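Side-chain contacts in V-type ATP synthase alpha chain (Nanoarchaeum equitans Kin4-M, PDB 5BN3), which belongs to the ATP synthase alpha/beta family of P-loop proteins and binds adenosine-5'-diphosphate together with a magnesium ion: residues Pro199-Thr204 with Ser501-Thr506; Asp208-Ile213 with Glu486-Gln491; Thr230-Gln235 with Pro415-Leu420. All coordinates share one frame; numbering follows the deposited sequence.

The three contacts are nested along the chain: contact 3 lies within the loop closed by contact 2, which lies within the loop closed by contact 1. Their centres are close together, about 9 Å between contacts 1 and 2, 10 Å between contacts 2 and 3, and 14 Å between contacts 1 and 3. Contacts 1 and 2 join the start of the nucleotide-binding region, around helix 205-210, to the successive helices 472-489 and 503-523 of the C-terminal region. Contact 3 stays within the nucleotide-binding domain, between helix 229-239 and the loop before strand 423-424. Contact 2 reaches ADP through Gln491 and contact 3 through Thr230 and Val231, so both regions contribute to the pocket.

Contact 1. Residues Pro199-Thr204 with Ser501-Thr506; sequences PFITGT and SPLEKT
The carbonyl of Gly203 is the flat group that meets the opposite segment: Ser501 N approaches within the plane of this carbonyl and on a lone pair of its oxygen. The resulting hydrogen bond from Ser501 N to Gly203 O is 3.0 Å long but noticeably bent, with an N-H...O angle of 139°. Ser501 CB comes in beside the same oxygen, 3.3 Å from Gly203 O. The side-chain amide NE2 of Gln491 gives this acceptor a second hydrogen bond, so that two donors grip one buried oxygen.

A separate apolar touch lies beside the polar one. Ile201 and Leu503 reach toward each other tip to tip, and their CD1 methyls meet at 4.1 Å. In Ile201 a chi1 of -54°, with CG1 beside the backbone N and anti to the carbonyl carbon, points the CG1-CD1 arm at Leu503. Tyr433 of helix 427-437 also packs on Leu503.

Each segment braces itself. In the C-terminal one, Ser501 OG donates to Thr506 OG1 at 3.0 Å, tying the residue before the N-cap proline to the first turn of the helix. In the other, Asp208 OD2 takes the N-H of Gly203, while Asp208 OD1 is hydrogen-bonded to Thr202 OG1. That hydroxyl also accepts from Thr204 N at 3.0 Å, forming an ST turn just before helix 205-210, at a domain interface where the loop leading into this helix is joined to the start of helix 503-523 in the C-terminal domain of V- and A-type subunits.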
loop_
_atom_site.group_PDB
_atom_site.type_symbol
_atom_site.label_atom_id
_atom_site.label_comp_id
_atom_site.label_asym_id
_atom_site.label_seq_id
_atom_site.Cartn_x
_atom_site.Cartn_y
_atom_site.Cartn_z
ATOM N N PRO A 199 39.640 5.891 -17.085
ATOM C CA PRO A 199 38.667 4.945 -16.529
ATOM C C PRO A 199 39.127 4.357 -15.200
ATOM O O PRO A 199 40.330 4.250 -14.958
ATOM C CB PRO A 199 38.601 3.844 -17.594
ATOM C CG PRO A 199 39.916 3.924 -18.302
ATOM C CD PRO A 199 40.275 5.383 -18.314
ATOM N N PHE A 200 38.171 3.997 -14.350
ATOM C CA PHE A 200 38.459 3.283 -13.116
ATOM C C PHE A 200 38.471 1.788 -13.430
ATOM O O PHE A 200 37.416 1.174 -13.595
ATOM C CB PHE A 200 37.395 3.611 -12.065
ATOM C CG PHE A 200 37.573 2.883 -10.761
ATOM C CD1 PHE A 200 38.689 3.109 -9.970
ATOM C CD2 PHE A 200 36.606 1.992 -10.313
ATOM C CE1 PHE A 200 38.848 2.448 -8.764
ATOM C CE2 PHE A 200 36.758 1.328 -9.107
ATOM C CZ PHE A 200 37.881 1.556 -8.330
ATOM N N ILE A 201 39.667 1.212 -13.536
ATOM C CA ILE A 201 39.805 -0.202 -13.881
ATOM C C ILE A 201 39.722 -1.079 -12.632
ATOM O O ILE A 201 40.572 -0.991 -11.746
ATOM C CB ILE A 201 41.125 -0.483 -14.626
ATOM C CG1 ILE A 201 41.260 0.437 -15.845
ATOM C CG2 ILE A 201 41.200 -1.945 -15.041
ATOM C CD1 ILE A 201 40.176 0.246 -16.888
ATOM N N THR A 202 38.702 -1.932 -12.581
ATOM C CA THR A 202 38.404 -2.729 -11.393
ATOM C C THR A 202 39.043 -4.111 -11.421
ATOM O O THR A 202 39.357 -4.679 -10.375
ATOM C CB THR A 202 36.882 -2.899 -11.203
ATOM O OG1 THR A 202 36.339 -3.655 -12.293
ATOM C CG2 THR A 202 36.201 -1.547 -11.144
ATOM N N GLY A 203 39.221 -4.657 -12.618
ATOM C CA GLY A 203 39.686 -6.025 -12.751
ATOM C C GLY A 203 38.511 -6.966 -12.929
ATOM O O GLY A 203 38.688 -8.171 -13.114
ATOM N N THR A 204 37.307 -6.404 -12.859
ATOM C CA THR A 204 36.082 -7.147 -13.138
ATOM C C THR A 204 35.547 -6.707 -14.499
ATOM O O THR A 204 35.290 -5.521 -14.716
ATOM C CB THR A 204 35.019 -6.908 -12.047
ATOM O OG1 THR A 204 35.503 -7.400 -10.790
ATOM C CG2 THR A 204 33.723 -7.627 -12.396
ATOM N N SER A 501 40.869 -10.055 -13.781
ATOM C CA SER A 501 40.850 -10.003 -15.238
ATOM C C SER A 501 41.530 -8.735 -15.738
ATOM O O SER A 501 40.914 -7.667 -15.778
ATOM C CB SER A 501 39.416 -10.078 -15.768
ATOM O OG SER A 501 39.401 -10.217 -17.179
ATOM N N PRO A 502 42.811 -8.846 -16.119
ATOM C CA PRO A 502 43.524 -7.689 -16.670
ATOM C C PRO A 502 42.951 -7.326 -18.035
ATOM O O PRO A 502 42.291 -8.165 -18.652
ATOM C CB PRO A 502 44.961 -8.200 -16.810
ATOM C CG PRO A 502 44.819 -9.679 -16.973
ATOM C CD PRO A 502 43.637 -10.067 -16.124
ATOM N N LEU A 503 43.190 -6.101 -18.494
ATOM C CA LEU A 503 42.598 -5.636 -19.746
ATOM C C LEU A 503 42.957 -6.512 -20.944
ATOM O O LEU A 503 42.118 -6.748 -21.809
ATOM C CB LEU A 503 42.951 -4.171 -20.013
ATOM C CG LEU A 503 42.175 -3.157 -19.168
ATOM C CD1 LEU A 503 42.373 -1.740 -19.678
ATOM C CD2 LEU A 503 40.699 -3.507 -19.149
ATOM N N GLU A 504 44.193 -7.001 -20.979
ATOM C CA GLU A 504 44.629 -7.901 -22.042
ATOM C C GLU A 504 43.687 -9.096 -22.172
ATOM O O GLU A 504 43.218 -9.408 -23.265
ATOM C CB GLU A 504 46.050 -8.365 -21.789
ATOM N N LYS A 505 43.409 -9.753 -21.049
ATOM C CA LYS A 505 42.481 -10.881 -21.024
ATOM C C LYS A 505 41.069 -10.443 -21.410
ATOM O O LYS A 505 40.390 -11.114 -22.190
ATOM C CB LYS A 505 42.471 -11.533 -19.637
ATOM C CG LYS A 505 41.592 -12.774 -19.534
ATOM C CD LYS A 505 41.629 -13.362 -18.126
ATOM C CE LYS A 505 40.812 -14.640 -18.036
ATOM N NZ LYS A 505 40.859 -15.236 -16.670
ATOM N N THR A 506 40.636 -9.311 -20.863
ATOM C CA THR A 506 39.310 -8.776 -21.156
ATOM C C THR A 506 39.138 -8.458 -22.644
ATOM O O THR A 506 38.154 -8.873 -23.260
ATOM C CB THR A 506 39.024 -7.510 -20.328
ATOM O OG1 THR A 506 39.181 -7.802 -18.933
ATOM C CG2 THR A 506 37.613 -7.033 -20.578
#

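Contact 2. Residues Asp208-Ile213 with Glu486-Gln491; sequences DIMFPI and EGFLQQ. With ADP (adenosine-5'-diphosphate), chain C.
Met210 has its CG beside the backbone N (chi1 -58°), where it meets Leu489, and bends at chi2 and chi3 (the latter 103°) then turn its terminal methyl to Phe488. The Phe488 ring is carried outward by a CG placed anti to the backbone N (chi1 -175°), with the CB bond already directed at the opposite segment.

The chains of Met210 and Leu489 cross at about a right angle, Met210 CG lying 4.0 Å from Leu489 CD2. The sulfur-bound methyl approaches the aromatic ring obliquely, Met210 CE being 4.2 Å from Phe488 CE2. Ile209 comes instead to the edge of the ring and near its plane, with its CG1 4.2 Å from Phe488 CZ. All four residues are buried, and Met510 of helix 503-523 packs on both Ile209 and Phe488 to extend the apolar cluster.

Polar backbone atoms at the ends of the two helices are taken up by arginines: Arg445 bonds to Ile209 O and Met210 O, and Arg205 to Phe488 O and Gln490 O. The packing joins helix 205-210 to the end of helix 472-489. From there the chain runs on to Gln491, whose O accepts a hydrogen bond from ADP N6 at 3.0 Å, in a nucleotide pocket where the P-loop domain of the ATP synthase alpha/beta family meets its C-terminal helices.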
loop_
_atom_site.group_PDB
_atom_site.type_symbol
_atom_site.label_atom_id
_atom_site.label_comp_id
_atom_site.label_asym_id
_atom_site.label_seq_id
_atom_site.Cartn_x
_atom_site.Cartn_y
_atom_site.Cartn_z
ATOM N N ASP A 208 34.407 -3.049 -16.083
ATOM C CA ASP A 208 35.467 -2.350 -16.811
ATOM C C ASP A 208 35.077 -1.969 -18.238
ATOM O O ASP A 208 35.534 -0.954 -18.761
ATOM C CB ASP A 208 36.761 -3.175 -16.812
ATOM C CG ASP A 208 37.386 -3.283 -15.433
ATOM O OD1 ASP A 208 37.014 -2.486 -14.547
ATOM O OD2 ASP A 208 38.256 -4.161 -15.239
ATOM N N ILE A 209 34.228 -2.778 -18.861
ATOM C CA ILE A 209 33.847 -2.542 -20.250
ATOM C C ILE A 209 32.394 -2.102 -20.391
ATOM O O ILE A 209 32.101 -1.094 -21.037
ATOM C CB ILE A 209 34.064 -3.800 -21.112
ATOM C CG1 ILE A 209 35.512 -4.274 -21.001
ATOM C CG2 ILE A 209 33.722 -3.514 -22.558
ATOM C CD1 ILE A 209 36.529 -3.267 -21.504
ATOM N N MET A 210 31.488 -2.859 -19.782
ATOM C CA MET A 210 30.061 -2.608 -19.940
ATOM C C MET A 210 29.595 -1.327 -19.248
ATOM O O MET A 210 28.980 -0.472 -19.882
ATOM C CB MET A 210 29.256 -3.815 -19.451
ATOM C CG MET A 210 29.599 -5.120 -20.156
ATOM S SD MET A 210 28.975 -5.181 -21.851
ATOM C CE MET A 210 30.472 -4.861 -22.770
ATOM N N PHE A 211 29.895 -1.186 -17.958
ATOM C CA PHE A 211 29.439 -0.013 -17.206
ATOM C C PHE A 211 30.545 0.690 -16.415
ATOM O O PHE A 211 30.405 0.896 -15.209
ATOM C CB PHE A 211 28.301 -0.415 -16.258
ATOM C CG PHE A 211 27.205 -1.207 -16.927
ATOM C CD1 PHE A 211 26.233 -0.567 -17.681
ATOM C CD2 PHE A 211 27.149 -2.588 -16.800
ATOM C CE1 PHE A 211 25.224 -1.290 -18.299
ATOM C CE2 PHE A 211 26.143 -3.317 -17.415
ATOM C CZ PHE A 211 25.180 -2.665 -18.165
ATOM N N PRO A 212 31.630 1.101 -17.094
ATOM C CA PRO A 212 32.752 1.664 -16.337
ATOM C C PRO A 212 32.484 3.081 -15.846
ATOM O O PRO A 212 31.703 3.808 -16.460
ATOM C CB PRO A 212 33.882 1.691 -17.369
ATOM C CG PRO A 212 33.180 1.897 -18.667
ATOM C CD PRO A 212 31.880 1.133 -18.549
ATOM N N ILE A 213 33.119 3.455 -14.740
ATOM C CA ILE A 213 33.141 4.845 -14.307
ATOM C C ILE A 213 34.560 5.380 -14.444
ATOM O O ILE A 213 35.505 4.615 -14.651
ATOM C CB ILE A 213 32.686 5.012 -12.842
ATOM C CG1 ILE A 213 33.580 4.209 -11.895
ATOM C CG2 ILE A 213 31.253 4.587 -12.682
ATOM C CD1 ILE A 213 33.212 4.383 -10.425
ATOM N N GLU A 486 28.075 -16.510 -20.227
ATOM C CA GLU A 486 28.851 -17.549 -19.546
ATOM C C GLU A 486 30.363 -17.415 -19.725
ATOM O O GLU A 486 31.131 -17.938 -18.919
ATOM C CB GLU A 486 28.395 -18.948 -19.991
ATOM C CG GLU A 486 26.980 -19.318 -19.564
ATOM C CD GLU A 486 26.589 -20.729 -19.980
ATOM O OE1 GLU A 486 27.419 -21.422 -20.607
ATOM O OE2 GLU A 486 25.450 -21.144 -19.679
ATOM N N GLY A 487 30.789 -16.721 -20.776
ATOM C CA GLY A 487 32.207 -16.617 -21.079
ATOM C C GLY A 487 32.833 -15.259 -20.823
ATOM O O GLY A 487 34.056 -15.149 -20.739
ATOM N N PHE A 488 32.006 -14.224 -20.693
ATOM C CA PHE A 488 32.516 -12.867 -20.520
ATOM C C PHE A 488 31.977 -12.167 -19.269
ATOM O O PHE A 488 32.749 -11.692 -18.434
ATOM C CB PHE A 488 32.213 -12.028 -21.764
ATOM C CG PHE A 488 32.805 -10.653 -21.725
ATOM C CD1 PHE A 488 34.161 -10.466 -21.933
ATOM C CD2 PHE A 488 32.006 -9.545 -21.488
ATOM C CE1 PHE A 488 34.713 -9.200 -21.899
ATOM C CE2 PHE A 488 32.551 -8.276 -21.454
ATOM C CZ PHE A 488 33.907 -8.103 -21.659
ATOM N N LEU A 489 30.656 -12.096 -19.150
ATOM C CA LEU A 489 30.024 -11.388 -18.037
ATOM C C LEU A 489 30.264 -12.094 -16.705
ATOM O O LEU A 489 30.633 -11.457 -15.715
ATOM C CB LEU A 489 28.524 -11.213 -18.288
ATOM C CG LEU A 489 28.161 -10.374 -19.514
ATOM C CD1 LEU A 489 26.654 -10.251 -19.671
ATOM C CD2 LEU A 489 28.790 -9.004 -19.402
ATOM N N GLN A 490 30.061 -13.408 -16.682
ATOM C CA GLN A 490 30.312 -14.190 -15.476
ATOM C C GLN A 490 31.796 -14.203 -15.138
ATOM O O GLN A 490 32.648 -14.304 -16.026
ATOM C CB GLN A 490 29.790 -15.623 -15.634
ATOM C CG GLN A 490 28.275 -15.749 -15.534
ATOM C CD GLN A 490 27.795 -17.182 -15.677
ATOM O OE1 GLN A 490 28.550 -18.129 -15.449
ATOM N NE2 GLN A 490 26.535 -17.347 -16.059
ATOM N N GLN A 491 32.098 -14.096 -13.848
ATOM C CA GLN A 491 33.478 -14.078 -13.382
ATOM C C GLN A 491 33.556 -14.643 -11.966
ATOM O O GLN A 491 32.984 -14.079 -11.029
ATOM C CB GLN A 491 34.043 -12.654 -13.437
ATOM C CG GLN A 491 35.536 -12.562 -13.146
ATOM C CD GLN A 491 36.132 -11.223 -13.536
ATOM O OE1 GLN A 491 35.524 -10.447 -14.276
ATOM N NE2 GLN A 491 37.332 -10.945 -13.037
HETATM P PB ADP C . 25.231 -9.842 -0.462
HETATM O O1B ADP C . 24.591 -9.124 -1.621
HETATM O O2B ADP C . 26.406 -9.127 0.146
HETATM O O3B ADP C . 24.236 -10.377 0.535
HETATM P PA ADP C . 27.353 -11.712 -0.998
HETATM O O1A ADP C . 28.338 -10.728 -1.556
HETATM O O2A ADP C . 27.520 -12.218 0.412
HETATM O O3A ADP C . 25.854 -11.145 -1.187
HETATM O "O5'" ADP C . 27.319 -12.981 -1.988
HETATM C "C5'" ADP C . 26.326 -13.992 -1.815
HETATM C "C4'" ADP C . 26.843 -15.327 -2.338
HETATM O "O4'" ADP C . 27.119 -15.238 -3.742
HETATM C "C3'" ADP C . 28.132 -15.697 -1.627
HETATM O "O3'" ADP C . 28.007 -17.009 -1.072
HETATM C "C2'" ADP C . 29.195 -15.667 -2.704
HETATM O "O2'" ADP C . 30.081 -16.781 -2.594
HETATM C "C1'" ADP C . 28.437 -15.711 -4.020
HETATM N N9 ADP C . 29.105 -14.833 -5.010
HETATM C C8 ADP C . 28.860 -13.523 -5.202
HETATM N N7 ADP C . 29.649 -13.021 -6.186
HETATM C C5 ADP C . 30.417 -14.027 -6.644
HETATM C C6 ADP C . 31.465 -14.182 -7.679
HETATM N N6 ADP C . 31.858 -13.132 -8.447
HETATM N N1 ADP C . 32.007 -15.412 -7.831
HETATM C C2 ADP C . 31.623 -16.462 -7.078
HETATM N N3 ADP C . 30.681 -16.391 -6.122
HETATM C C4 ADP C . 30.052 -15.220 -5.866
#

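Contact 3. Residues Thr230-Gln235 with Pro415-Leu420; sequences TVLNQQ and PAINYL. With MG (magnesium ion), chain K; ADP (adenosine-5'-diphosphate), chain C.
This small, buried apolar contact lies inside the nucleotide-binding domain, where helix 229-239, the helix that follows the P-loop (Walker A), faces the loop ahead of strand 423-424. Leu232 supplies the whole helical side and uses its two methyls separately. Leu232 CD1 touches the ring of Pro415 at CG, 4.4 Å away, and Leu232 CD2 meets Ile417 CD1, also at 4.4 Å. An inverse gamma turn centred on Ala416 bends the loop between these two partners; the peptide bond before Pro415 is cis.

The two residues before Leu232 take part in binding the ligand. Val231 N donates a nearly straight hydrogen bond to ADP O1A (2.8 Å, 165°), while Val231 CG1 packs 3.4 Å from ADP N7. Thr230 N bonds to ADP O2B at 3.1 Å. A chi1 of -65° puts Thr230 OG1 on the side of its backbone N, bringing N-H and hydroxyl oxygen together to ADP O2B and its metal ion. Asp320 OD2 is a second partner of this hydroxyl. Arg326 of the neighbouring NEQ263 chain adds a hydrogen bond to ADP. The magnesium ion at the diphosphate is six-coordinate: four waters complete a shell in which Thr230 OG1 binds at 2.0 Å and ADP O2B at 2.1 Å.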
loop_
_atom_site.group_PDB
_atom_site.type_symbol
_atom_site.label_atom_id
_atom_site.label_comp_id
_atom_site.label_asym_id
_atom_site.label_seq_id
_atom_site.Cartn_x
_atom_site.Cartn_y
_atom_site.Cartn_z
ATOM N N THR A 230 28.669 -7.677 -1.402
ATOM C CA THR A 230 29.879 -7.747 -0.584
ATOM C C THR A 230 31.062 -8.343 -1.347
ATOM O O THR A 230 32.172 -7.814 -1.292
ATOM C CB THR A 230 29.628 -8.547 0.712
ATOM O OG1 THR A 230 28.680 -7.844 1.530
ATOM C CG2 THR A 230 30.921 -8.734 1.486
ATOM N N VAL A 231 30.821 -9.438 -2.061
ATOM C CA VAL A 231 31.861 -10.056 -2.875
ATOM C C VAL A 231 32.318 -9.104 -3.977
ATOM O O VAL A 231 33.517 -8.969 -4.232
ATOM C CB VAL A 231 31.382 -11.392 -3.484
ATOM C CG1 VAL A 231 32.373 -11.894 -4.519
ATOM C CG2 VAL A 231 31.195 -12.429 -2.392
ATOM N N LEU A 232 31.366 -8.429 -4.612
ATOM C CA LEU A 232 31.693 -7.492 -5.684
ATOM C C LEU A 232 32.567 -6.353 -5.180
ATOM O O LEU A 232 33.551 -5.996 -5.819
ATOM C CB LEU A 232 30.424 -6.930 -6.332
ATOM C CG LEU A 232 30.695 -6.017 -7.532
ATOM C CD1 LEU A 232 31.439 -6.785 -8.605
ATOM C CD2 LEU A 232 29.413 -5.433 -8.099
ATOM N N ASN A 233 32.212 -5.789 -4.030
ATOM C CA ASN A 233 33.010 -4.717 -3.442
ATOM C C ASN A 233 34.392 -5.193 -2.999
ATOM O O ASN A 233 35.378 -4.465 -3.140
ATOM C CB ASN A 233 32.264 -4.061 -2.276
ATOM C CG ASN A 233 31.394 -2.899 -2.721
ATOM O OD1 ASN A 233 31.855 -1.758 -2.797
ATOM N ND2 ASN A 233 30.130 -3.181 -3.015
ATOM N N GLN A 234 34.461 -6.413 -2.469
ATOM C CA GLN A 234 35.736 -7.003 -2.066
ATOM C C GLN A 234 36.628 -7.282 -3.271
ATOM O O GLN A 234 37.846 -7.129 -3.194
ATOM C CB GLN A 234 35.512 -8.288 -1.259
ATOM C CG GLN A 234 35.025 -8.055 0.169
ATOM C CD GLN A 234 34.764 -9.348 0.923
ATOM O OE1 GLN A 234 34.722 -10.430 0.333
ATOM N NE2 GLN A 234 34.587 -9.240 2.235
ATOM N N GLN A 235 36.018 -7.702 -4.377
ATOM C CA GLN A 235 36.748 -7.908 -5.627
ATOM C C GLN A 235 37.349 -6.604 -6.128
ATOM O O GLN A 235 38.486 -6.572 -6.594
ATOM C CB GLN A 235 35.829 -8.493 -6.701
ATOM C CG GLN A 235 35.530 -9.969 -6.520
ATOM C CD GLN A 235 36.784 -10.817 -6.497
ATOM O OE1 GLN A 235 37.232 -11.255 -5.436
ATOM N NE2 GLN A 235 37.357 -11.059 -7.670
ATOM N N PRO A 415 29.297 -11.980 -11.554
ATOM C CA PRO A 415 28.467 -10.983 -10.861
ATOM C C PRO A 415 27.055 -10.910 -11.429
ATOM O O PRO A 415 26.878 -10.932 -12.648
ATOM C CB PRO A 415 29.196 -9.665 -11.145
ATOM C CG PRO A 415 30.610 -10.067 -11.433
ATOM C CD PRO A 415 30.493 -11.370 -12.160
ATOM N N ALA A 416 26.064 -10.831 -10.549
ATOM C CA ALA A 416 24.666 -10.802 -10.973
ATOM C C ALA A 416 24.226 -9.423 -11.461
ATOM O O ALA A 416 23.150 -8.948 -11.099
ATOM C CB ALA A 416 23.768 -11.277 -9.847
ATOM N N ILE A 417 25.047 -8.796 -12.299
ATOM C CA ILE A 417 24.736 -7.475 -12.838
ATOM C C ILE A 417 23.620 -7.546 -13.882
ATOM O O ILE A 417 23.743 -8.255 -14.882
ATOM C CB ILE A 417 25.983 -6.832 -13.484
ATOM C CG1 ILE A 417 27.051 -6.537 -12.425
ATOM C CG2 ILE A 417 25.608 -5.555 -14.216
ATOM C CD1 ILE A 417 26.710 -5.368 -11.512
ATOM N N ASN A 418 22.534 -6.814 -13.643
ATOM C CA ASN A 418 21.466 -6.663 -14.627
ATOM C C ASN A 418 21.935 -5.742 -15.751
ATOM O O ASN A 418 21.965 -4.521 -15.590
ATOM C CB ASN A 418 20.207 -6.101 -13.950
ATOM C CG ASN A 418 18.994 -6.071 -14.870
ATOM O OD1 ASN A 418 19.092 -5.731 -16.049
ATOM N ND2 ASN A 418 17.836 -6.422 -14.323
ATOM N N TYR A 419 22.291 -6.331 -16.890
ATOM C CA TYR A 419 22.880 -5.587 -18.003
ATOM C C TYR A 419 21.874 -4.781 -18.823
ATOM O O TYR A 419 22.247 -4.117 -19.791
ATOM C CB TYR A 419 23.666 -6.537 -18.916
ATOM C CG TYR A 419 22.956 -7.837 -19.213
ATOM C CD1 TYR A 419 21.931 -7.893 -20.146
ATOM C CD2 TYR A 419 23.324 -9.011 -18.573
ATOM C CE1 TYR A 419 21.286 -9.076 -20.423
ATOM C CE2 TYR A 419 22.683 -10.200 -18.844
ATOM C CZ TYR A 419 21.666 -10.224 -19.772
ATOM O OH TYR A 419 21.018 -11.402 -20.053
ATOM N N LEU A 420 20.602 -4.835 -18.436
ATOM C CA LEU A 420 19.570 -4.050 -19.106
ATOM C C LEU A 420 19.186 -2.829 -18.277
ATOM O O LEU A 420 18.821 -1.785 -18.819
ATOM C CB LEU A 420 18.332 -4.909 -19.372
ATOM C CG LEU A 420 18.518 -6.099 -20.316
ATOM C CD1 LEU A 420 17.191 -6.777 -20.607
ATOM C CD2 LEU A 420 19.172 -5.647 -21.604
HETATM MG MG MG K . 26.817 -8.507 2.082
HETATM P PB ADP C . 25.231 -9.842 -0.462
HETATM O O1B ADP C . 24.591 -9.124 -1.621
HETATM O O2B ADP C . 26.406 -9.127 0.146
HETATM O O3B ADP C . 24.236 -10.377 0.535
HETATM P PA ADP C . 27.353 -11.712 -0.998
HETATM O O1A ADP C . 28.338 -10.728 -1.556
HETATM O O2A ADP C . 27.520 -12.218 0.412
HETATM O O3A ADP C . 25.854 -11.145 -1.187
HETATM O "O5'" ADP C . 27.319 -12.981 -1.988
HETATM C "C5'" ADP C . 26.326 -13.992 -1.815
HETATM C "C4'" ADP C . 26.843 -15.327 -2.338
HETATM O "O4'" ADP C . 27.119 -15.238 -3.742
HETATM C "C3'" ADP C . 28.132 -15.697 -1.627
HETATM O "O3'" ADP C . 28.007 -17.009 -1.072
HETATM C "C2'" ADP C . 29.195 -15.667 -2.704
HETATM O "O2'" ADP C . 30.081 -16.781 -2.594
HETATM C "C1'" ADP C . 28.437 -15.711 -4.020
HETATM N N9 ADP C . 29.105 -14.833 -5.010
HETATM C C8 ADP C . 28.860 -13.523 -5.202
HETATM N N7 ADP C . 29.649 -13.021 -6.186
HETATM C C5 ADP C . 30.417 -14.027 -6.644
HETATM C C6 ADP C . 31.465 -14.182 -7.679
HETATM N N6 ADP C . 31.858 -13.132 -8.447
HETATM N N1 ADP C . 32.007 -15.412 -7.831
HETATM C C2 ADP C . 31.623 -16.462 -7.078
HETATM N N3 ADP C . 30.681 -16.391 -6.122
HETATM C C4 ADP C . 30.052 -15.220 -5.866
HETATM O O HOH W 1 27.671 -10.383 2.302
HETATM O O HOH W 2 24.905 -9.108 2.651
HETATM O O HOH W 3 26.145 -6.553 1.965
HETATM O O HOH W 4 27.349 -8.015 4.041
#